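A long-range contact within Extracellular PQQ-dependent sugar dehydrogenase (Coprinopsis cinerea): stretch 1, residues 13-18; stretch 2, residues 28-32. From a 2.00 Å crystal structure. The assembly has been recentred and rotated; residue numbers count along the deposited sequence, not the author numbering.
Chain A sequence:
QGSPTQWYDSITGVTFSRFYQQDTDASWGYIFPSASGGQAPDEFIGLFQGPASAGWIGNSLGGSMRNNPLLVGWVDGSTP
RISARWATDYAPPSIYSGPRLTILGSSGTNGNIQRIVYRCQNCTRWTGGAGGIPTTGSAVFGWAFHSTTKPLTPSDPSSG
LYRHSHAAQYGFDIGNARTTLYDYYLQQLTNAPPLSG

Stretch 1, residues 13-18: GVTFSR
Stretch 2 (28-32) WGYIF

The two stretches meet as neighbouring strands of an antiparallel sheet. Stretch 2 is extended over residues 28-32, and stretch 1 is extended as it reaches S17 and R18. The strand axes approach to 4.4 Å, with 121° between their N-to-C directions; the strands run in opposed senses but splay strongly. The bridges between the two stretches are S17 with Y30 and R18 with G29. Together they bury 324 Å² of surface, counting both sides.

S17 and Y30 form the hydrogen-bonded pair of the register, with their CA atoms 5.3 Å apart. S17 N donates to Y30 O at 3.0 Å (N-H...O angle 151°), and Y30 N donates to S17 O at 2.9 Å (147°). This reciprocal closure satisfies the amide and carbonyl of both residues within the contact. The backbone is extended at both positions, with phi/psi of -80/111 at S17 and -141/145 at Y30.

One residue further along stretch 1, R18 (-118/135) lies opposite G29 (-114/148) as a non-hydrogen-bonded pair, and the CA atoms close to 4.2 Å. Here the carbonyls receive CA-H...O contacts. G29 CA lies 3.3 Å from S17 O, which thus accepts a conventional bond from Y30 N and a weaker polarised C-H from G29. R18 CA similarly approaches W28 O at 3.4 Å, with an angle of 146° at the hydrogen. W28 itself (-122/114; chi1 m, -74°; chi2 -101°) turns its indole end away from stretch 1, and its NE1 is hydrogen-bonded elsewhere in the structure.

Side chains alternate across the sheet. Those of S17 (chi1 t, 174°) and Y30 (chi1 m, -55°; chi2 -88°) share one face, and the Y30 hydroxyl finds its hydrogen bond elsewhere in the structure. The R18 side chain starts on the opposite face, where its partner G29 contributes none. It begins with chi1 t (-168°) and continues with chi2 -136°, chi3 29° and chi4 -167°, its end leading away from stretch 2. The absence of a side chain at G29 matters for F16: an ideal CB there would fall 3.0 Å from F16 CD1, a clash. The F16 ring instead comes close to the backbone, its CD1 lying 3.7 Å from G29 C and 3.7 Å from Y30 N, the latter near the plane of the ring at its edge.

F16 (-117/157; chi1 m, -69°; chi2 -102°) also makes the main apolar contact, with I31 (-130/129; chi1 m, -47°; chi2 t, 169°). I31 CD1 sits over one face of the phenyl ring, 3.9 Å from its centroid and 21° off the normal, a CH-pi contact, while I31 CG1 approaches F16 CD1 at 3.6 Å. V14 (-94/165; chi1 m, -39°) extends this apolar patch, placing CG2 3.9 Å from I31 CD1. Between V14 and F16 in the sequence, the CA-to-CB bond of T15 (-114/137; chi1 p, 64°) points away from stretch 2; its OG1 is hydrogen-bonded elsewhere, and T15 O contacts I31 CG1 at 3.6 Å without a hydrogen bond to stretch 2. G13 (79/4) and F32 (-117/152; chi1 m, -76°; chi2 -105°) make no contact across the stretches.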

# COMPACT_ATOMS: atom_id res chain seq x y z
N GLY A 13 -15.94 -3.02 -6.57
CA GLY A 13 -17.13 -2.64 -5.77
C GLY A 13 -16.83 -2.29 -4.33
O GLY A 13 -17.74 -1.97 -3.55
N VAL A 14 -15.55 -2.28 -3.93
CA VAL A 14 -15.24 -1.88 -2.56
C VAL A 14 -14.91 -0.38 -2.51
O VAL A 14 -14.64 0.23 -3.53
CB VAL A 14 -14.15 -2.77 -1.86
CG1 VAL A 14 -14.27 -4.27 -2.21
CG2 VAL A 14 -12.77 -2.25 -2.13
N THR A 15 -14.92 0.22 -1.32
CA THR A 15 -14.58 1.61 -1.18
C THR A 15 -13.29 1.72 -0.37
O THR A 15 -13.10 0.96 0.60
CB THR A 15 -15.70 2.44 -0.49
OG1 THR A 15 -15.87 1.96 0.85
CG2 THR A 15 -16.99 2.32 -1.26
N PHE A 16 -12.38 2.60 -0.82
CA PHE A 16 -11.12 2.84 -0.09
C PHE A 16 -11.10 4.31 0.38
O PHE A 16 -11.78 5.18 -0.21
CB PHE A 16 -9.90 2.66 -1.02
CG PHE A 16 -9.64 1.25 -1.48
CD1 PHE A 16 -8.62 0.48 -0.89
CD2 PHE A 16 -10.36 0.69 -2.56
CE1 PHE A 16 -8.35 -0.84 -1.33
CE2 PHE A 16 -10.08 -0.60 -3.01
CZ PHE A 16 -9.10 -1.37 -2.40
N SER A 17 -10.31 4.58 1.41
CA SER A 17 -9.80 5.92 1.61
C SER A 17 -8.59 6.08 0.66
O SER A 17 -7.52 5.44 0.85
CB SER A 17 -9.41 6.15 3.07
OG SER A 17 -8.79 7.41 3.21
N ARG A 18 -8.76 6.91 -0.37
CA ARG A 18 -7.77 7.00 -1.46
C ARG A 18 -7.13 8.37 -1.59
O ARG A 18 -7.82 9.40 -1.53
CB ARG A 18 -8.40 6.63 -2.80
CG ARG A 18 -7.35 6.42 -3.88
CD ARG A 18 -7.71 7.07 -5.21
NE ARG A 18 -8.55 8.27 -5.16
CZ ARG A 18 -9.13 8.78 -6.25
NH1 ARG A 18 -8.92 8.22 -7.44
NH2 ARG A 18 -9.89 9.86 -6.16
N TRP A 28 -3.04 5.72 -3.79
CA TRP A 28 -2.74 4.91 -2.58
C TRP A 28 -4.05 4.78 -1.83
O TRP A 28 -4.58 5.78 -1.38
CB TRP A 28 -1.69 5.61 -1.71
CG TRP A 28 -0.30 5.53 -2.29
CD1 TRP A 28 0.71 4.68 -1.92
CD2 TRP A 28 0.24 6.35 -3.36
NE1 TRP A 28 1.85 4.93 -2.69
CE2 TRP A 28 1.59 5.95 -3.57
CE3 TRP A 28 -0.29 7.41 -4.14
CZ2 TRP A 28 2.40 6.53 -4.55
CZ3 TRP A 28 0.54 7.99 -5.13
CH2 TRP A 28 1.88 7.54 -5.31
N GLY A 29 -4.59 3.56 -1.73
CA GLY A 29 -5.87 3.32 -1.06
C GLY A 29 -5.68 2.48 0.18
O GLY A 29 -4.75 1.67 0.22
N TYR A 30 -6.50 2.71 1.21
CA TYR A 30 -6.45 1.93 2.45
C TYR A 30 -7.84 1.67 2.97
O TYR A 30 -8.71 2.50 2.85
CB TYR A 30 -5.64 2.63 3.55
CG TYR A 30 -4.25 2.97 3.11
CD1 TYR A 30 -3.21 2.04 3.25
CD2 TYR A 30 -3.98 4.22 2.49
CE1 TYR A 30 -1.92 2.35 2.81
CE2 TYR A 30 -2.70 4.54 2.06
CZ TYR A 30 -1.69 3.60 2.21
OH TYR A 30 -0.42 3.88 1.78
N ILE A 31 -8.00 0.48 3.56
CA ILE A 31 -9.19 0.11 4.30
C ILE A 31 -8.70 -0.43 5.64
O ILE A 31 -7.84 -1.29 5.65
CB ILE A 31 -10.02 -0.98 3.58
CG1 ILE A 31 -10.22 -0.65 2.08
CG2 ILE A 31 -11.38 -1.09 4.24
CD1 ILE A 31 -10.80 -1.80 1.25
N PHE A 32 -9.24 0.08 6.74
CA PHE A 32 -8.83 -0.37 8.08
C PHE A 32 -10.05 -1.01 8.74
O PHE A 32 -11.19 -0.66 8.41
CB PHE A 32 -8.25 0.78 8.94
CG PHE A 32 -6.85 1.18 8.56
CD1 PHE A 32 -5.76 0.81 9.37
CD2 PHE A 32 -6.60 1.99 7.46
CE1 PHE A 32 -4.45 1.18 9.02
CE2 PHE A 32 -5.30 2.36 7.11
CZ PHE A 32 -4.23 1.95 7.88